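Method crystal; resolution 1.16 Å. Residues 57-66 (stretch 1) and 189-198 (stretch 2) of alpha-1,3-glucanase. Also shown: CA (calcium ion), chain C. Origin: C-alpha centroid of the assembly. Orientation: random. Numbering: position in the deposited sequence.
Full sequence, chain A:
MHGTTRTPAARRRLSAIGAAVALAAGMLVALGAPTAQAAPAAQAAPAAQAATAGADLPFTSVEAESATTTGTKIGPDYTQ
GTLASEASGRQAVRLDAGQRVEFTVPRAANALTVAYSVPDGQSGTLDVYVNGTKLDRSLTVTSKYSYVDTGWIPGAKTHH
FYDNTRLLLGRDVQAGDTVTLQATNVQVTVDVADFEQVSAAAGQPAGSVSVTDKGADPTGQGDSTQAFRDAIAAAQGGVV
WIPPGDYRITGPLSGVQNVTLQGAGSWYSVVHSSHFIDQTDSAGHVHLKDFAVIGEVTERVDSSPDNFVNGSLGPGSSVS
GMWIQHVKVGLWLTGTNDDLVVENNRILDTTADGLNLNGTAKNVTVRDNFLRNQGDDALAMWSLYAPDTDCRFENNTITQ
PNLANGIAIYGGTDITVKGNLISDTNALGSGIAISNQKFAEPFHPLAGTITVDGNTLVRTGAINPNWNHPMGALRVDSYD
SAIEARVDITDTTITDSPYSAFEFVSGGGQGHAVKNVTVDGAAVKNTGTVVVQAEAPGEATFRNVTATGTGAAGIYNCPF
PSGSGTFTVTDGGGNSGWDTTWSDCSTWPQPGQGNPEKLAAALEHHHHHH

Stretch 1, residues 57-66: LPFTSVEAES
Stretch 2 (189-198) TVDVADFEQV

Residues 59-63 form a strand that pairs antiparallel with strand 189-196, their N-to-C directions 156° apart and their axes 4.5 Å apart at closest approach. Backbone angles are extended, as in Phe59 (phi/psi -139/160) and Ala193 (-124/139). The register sets Phe59 opposite Glu196, Ser61 opposite Asp194 and Glu63 opposite Val192 as non-hydrogen-bonded pairs, with CA-CA distances of 4.1, 4.2 and 4.2 Å. The hydrogen-bonded pairs alternate with them, Thr60 CA lying 5.4 Å from Phe195 CA and Val62 CA 5.4 Å from Ala193 CA. Thr60 N donates to Phe195 O (3.1 Å), and Phe195 N to Thr60 O (2.9 Å); Val62 N donates to Ala193 O (2.8 Å), and Ala193 N to Val62 O (2.9 Å). At one end the ladder weakens, Gln197 N reaching Pro58 O at 3.4 Å in a weak bond. At the other, Asp191 departs from extended geometry (-95/-55), and Ala64 N, opening a 3-10 segment (64-66, Ala64 at -61/-34), donates to Asp191 O at 3.0 Å. Ser66 N and Ser66 OG both donate to Glu63 O, at 3.0 and 2.8 Å, tying down this turn.

Phe59, Ser61, Glu63, Val192, Asp194 and Glu196 share one face of the sheet. Phe59 (chi1 p, chi2 84°) packs its CD1 3.6 Å from Asp194 CB, using the aliphatic part of an acidic residue, while Phe59 CB lies 3.6 Å from Glu196 CB; Glu196 is extended (chi1 t, chi2 t). Ser61 (m) is short enough to meet its cross-strand partner directly: OG donates to OD1 of Asp194 (m) at 2.7 Å.

The other face carries Thr60, Val62, Ala193 and Phe195. Val62 (t) brings CG2 to 3.9 Å from CE1 of Phe195 (chi1 m, chi2 85°), an apolar contact diagonal to the register. Beyond the paired strands, Ala64 points toward stretch 2, its small CB lying 3.2 Å from Val190 O and 3.9 Å from CG1 of Val190 (t).

A calcium ion joins the two chain segments where the ladder ends. It is bound by Glu63 OE2 (2.3 Å), by Glu65 OE1 and OE2 (both 2.5 Å), and by Asp191 O (2.6 Å) and OD1 (2.3 Å), with two further ligands from elsewhere in the structure. Carboxylates suit a hard cation: Glu63 (chi1 m, chi2 m) supplies one oxygen, Glu65 (chi1 p, chi2 -91°) chelates with both, and Asp191 (chi1 t) adds its backbone carbonyl. The shared metal explains the close approach of Glu63 OE2 to Glu65 OE2 (3.2 Å), which is not a hydrogen bond.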

# COMPACT_ATOMS: atom_id res chain seq x y z
N LEU A 57 6.76 7.86 -10.67
CA LEU A 57 5.61 8.68 -10.33
C LEU A 57 5.83 10.12 -10.76
O LEU A 57 6.93 10.65 -10.62
CB LEU A 57 5.37 8.66 -8.82
CG LEU A 57 5.03 7.30 -8.22
CD1 LEU A 57 5.29 7.27 -6.72
CD2 LEU A 57 3.58 6.92 -8.52
N PRO A 58 4.78 10.78 -11.27
CA PRO A 58 4.91 12.18 -11.69
C PRO A 58 4.75 13.16 -10.54
O PRO A 58 4.31 14.29 -10.75
CB PRO A 58 3.75 12.33 -12.68
CG PRO A 58 2.69 11.43 -12.08
CD PRO A 58 3.44 10.24 -11.53
N PHE A 59 5.07 12.73 -9.32
CA PHE A 59 5.03 13.61 -8.16
C PHE A 59 6.24 13.36 -7.27
O PHE A 59 6.86 12.29 -7.32
CB PHE A 59 3.71 13.53 -7.36
CG PHE A 59 3.51 12.24 -6.60
CD1 PHE A 59 4.06 12.06 -5.33
CD2 PHE A 59 2.73 11.23 -7.12
CE1 PHE A 59 3.85 10.89 -4.62
CE2 PHE A 59 2.51 10.05 -6.42
CZ PHE A 59 3.07 9.88 -5.16
N THR A 60 6.55 14.35 -6.44
CA THR A 60 7.59 14.23 -5.43
C THR A 60 7.01 14.62 -4.08
O THR A 60 6.32 15.64 -3.96
CB THR A 60 8.78 15.13 -5.77
OG1 THR A 60 9.36 14.66 -6.99
CG2 THR A 60 9.83 15.08 -4.68
N SER A 61 7.29 13.80 -3.07
CA SER A 61 6.79 14.05 -1.72
C SER A 61 7.81 14.85 -0.92
O SER A 61 9.02 14.67 -1.08
CB SER A 61 6.52 12.73 -1.01
OG SER A 61 5.55 11.97 -1.71
N VAL A 62 7.31 15.74 -0.08
CA VAL A 62 8.13 16.49 0.86
C VAL A 62 7.54 16.29 2.25
O VAL A 62 6.37 16.61 2.48
CB VAL A 62 8.18 17.99 0.52
CG1 VAL A 62 9.07 18.73 1.52
CG2 VAL A 62 8.69 18.19 -0.91
N GLU A 63 8.33 15.73 3.16
CA GLU A 63 7.86 15.53 4.52
C GLU A 63 7.63 16.88 5.19
O GLU A 63 8.45 17.80 5.07
CB GLU A 63 8.88 14.72 5.32
CG GLU A 63 9.11 13.30 4.81
CD GLU A 63 7.94 12.36 5.08
OE1 GLU A 63 8.00 11.23 4.56
OE2 GLU A 63 6.99 12.74 5.80
N ALA A 64 6.52 17.00 5.92
CA ALA A 64 6.23 18.26 6.58
C ALA A 64 7.32 18.62 7.59
O ALA A 64 7.64 19.81 7.77
CB ALA A 64 4.87 18.19 7.26
N GLU A 65 7.90 17.62 8.24
CA GLU A 65 8.94 17.85 9.23
C GLU A 65 10.24 18.36 8.60
O GLU A 65 11.11 18.81 9.34
CB GLU A 65 9.18 16.56 10.03
CG GLU A 65 9.53 15.33 9.19
CD GLU A 65 8.32 14.49 8.75
OE1 GLU A 65 7.22 15.04 8.58
OE2 GLU A 65 8.49 13.27 8.56
N SER A 66 10.37 18.31 7.28
CA SER A 66 11.51 18.88 6.57
C SER A 66 11.25 20.29 6.07
O SER A 66 12.14 20.90 5.46
CB SER A 66 11.92 17.98 5.39
OG SER A 66 11.08 18.21 4.27
N THR A 189 -2.61 18.16 11.87
CA THR A 189 -1.29 17.54 11.92
C THR A 189 -0.93 17.14 10.50
O THR A 189 -1.56 16.25 9.92
CB THR A 189 -1.30 16.36 12.88
OG1 THR A 189 -1.59 16.85 14.20
CG2 THR A 189 0.07 15.67 12.90
N VAL A 190 0.05 17.84 9.92
CA VAL A 190 0.44 17.64 8.53
C VAL A 190 1.62 16.67 8.48
O VAL A 190 2.65 16.89 9.13
CB VAL A 190 0.79 18.98 7.86
CG1 VAL A 190 1.16 18.76 6.40
CG2 VAL A 190 -0.38 19.95 7.98
N ASP A 191 1.47 15.61 7.69
CA ASP A 191 2.49 14.56 7.63
C ASP A 191 3.47 14.77 6.47
O ASP A 191 4.70 14.79 6.68
CB ASP A 191 1.77 13.21 7.48
CG ASP A 191 2.73 12.04 7.39
OD1 ASP A 191 3.94 12.22 7.66
OD2 ASP A 191 2.25 10.93 7.07
N VAL A 192 2.95 14.91 5.26
CA VAL A 192 3.75 14.91 4.04
C VAL A 192 2.87 15.51 2.95
O VAL A 192 1.64 15.37 2.98
CB VAL A 192 4.24 13.48 3.69
CG1 VAL A 192 3.08 12.47 3.63
CG2 VAL A 192 5.06 13.47 2.40
N ALA A 193 3.49 16.21 2.00
CA ALA A 193 2.78 16.79 0.87
C ALA A 193 3.40 16.29 -0.43
O ALA A 193 4.63 16.20 -0.54
CB ALA A 193 2.83 18.32 0.92
N ASP A 194 2.55 15.97 -1.40
CA ASP A 194 2.97 15.50 -2.71
C ASP A 194 2.73 16.60 -3.73
O ASP A 194 1.63 17.17 -3.79
CB ASP A 194 2.19 14.25 -3.14
CG ASP A 194 2.17 13.15 -2.09
OD1 ASP A 194 3.13 13.02 -1.31
OD2 ASP A 194 1.18 12.39 -2.08
N PHE A 195 3.74 16.89 -4.55
CA PHE A 195 3.68 17.93 -5.56
C PHE A 195 3.70 17.27 -6.93
O PHE A 195 4.69 16.62 -7.28
CB PHE A 195 4.85 18.89 -5.38
CG PHE A 195 4.79 19.65 -4.09
CD1 PHE A 195 5.30 19.11 -2.91
CD2 PHE A 195 4.18 20.89 -4.03
CE1 PHE A 195 5.23 19.80 -1.72
CE2 PHE A 195 4.10 21.59 -2.84
CZ PHE A 195 4.63 21.05 -1.68
N GLU A 196 2.60 17.41 -7.67
CA GLU A 196 2.37 16.65 -8.90
C GLU A 196 2.11 17.58 -10.07
O GLU A 196 1.46 18.62 -9.92
CB GLU A 196 1.17 15.69 -8.75
CG GLU A 196 0.98 14.75 -9.94
CD GLU A 196 -0.01 13.64 -9.68
OE1 GLU A 196 -0.43 13.45 -8.52
OE2 GLU A 196 -0.36 12.93 -10.65
N GLN A 197 2.60 17.19 -11.24
CA GLN A 197 2.25 17.82 -12.50
C GLN A 197 1.13 17.01 -13.14
O GLN A 197 1.36 15.90 -13.63
CB GLN A 197 3.45 17.88 -13.44
CG GLN A 197 3.17 18.65 -14.71
CD GLN A 197 2.84 20.10 -14.45
OE1 GLN A 197 2.02 20.70 -15.15
NE2 GLN A 197 3.50 20.69 -13.45
N VAL A 198 -0.08 17.56 -13.12
CA VAL A 198 -1.26 16.91 -13.69
C VAL A 198 -1.54 17.53 -15.04
O VAL A 198 -1.59 18.76 -15.17
CB VAL A 198 -2.47 17.04 -12.75
CG1 VAL A 198 -3.73 16.52 -13.44
CG2 VAL A 198 -2.22 16.29 -11.46
CA CA C . 6.07 12.97 7.89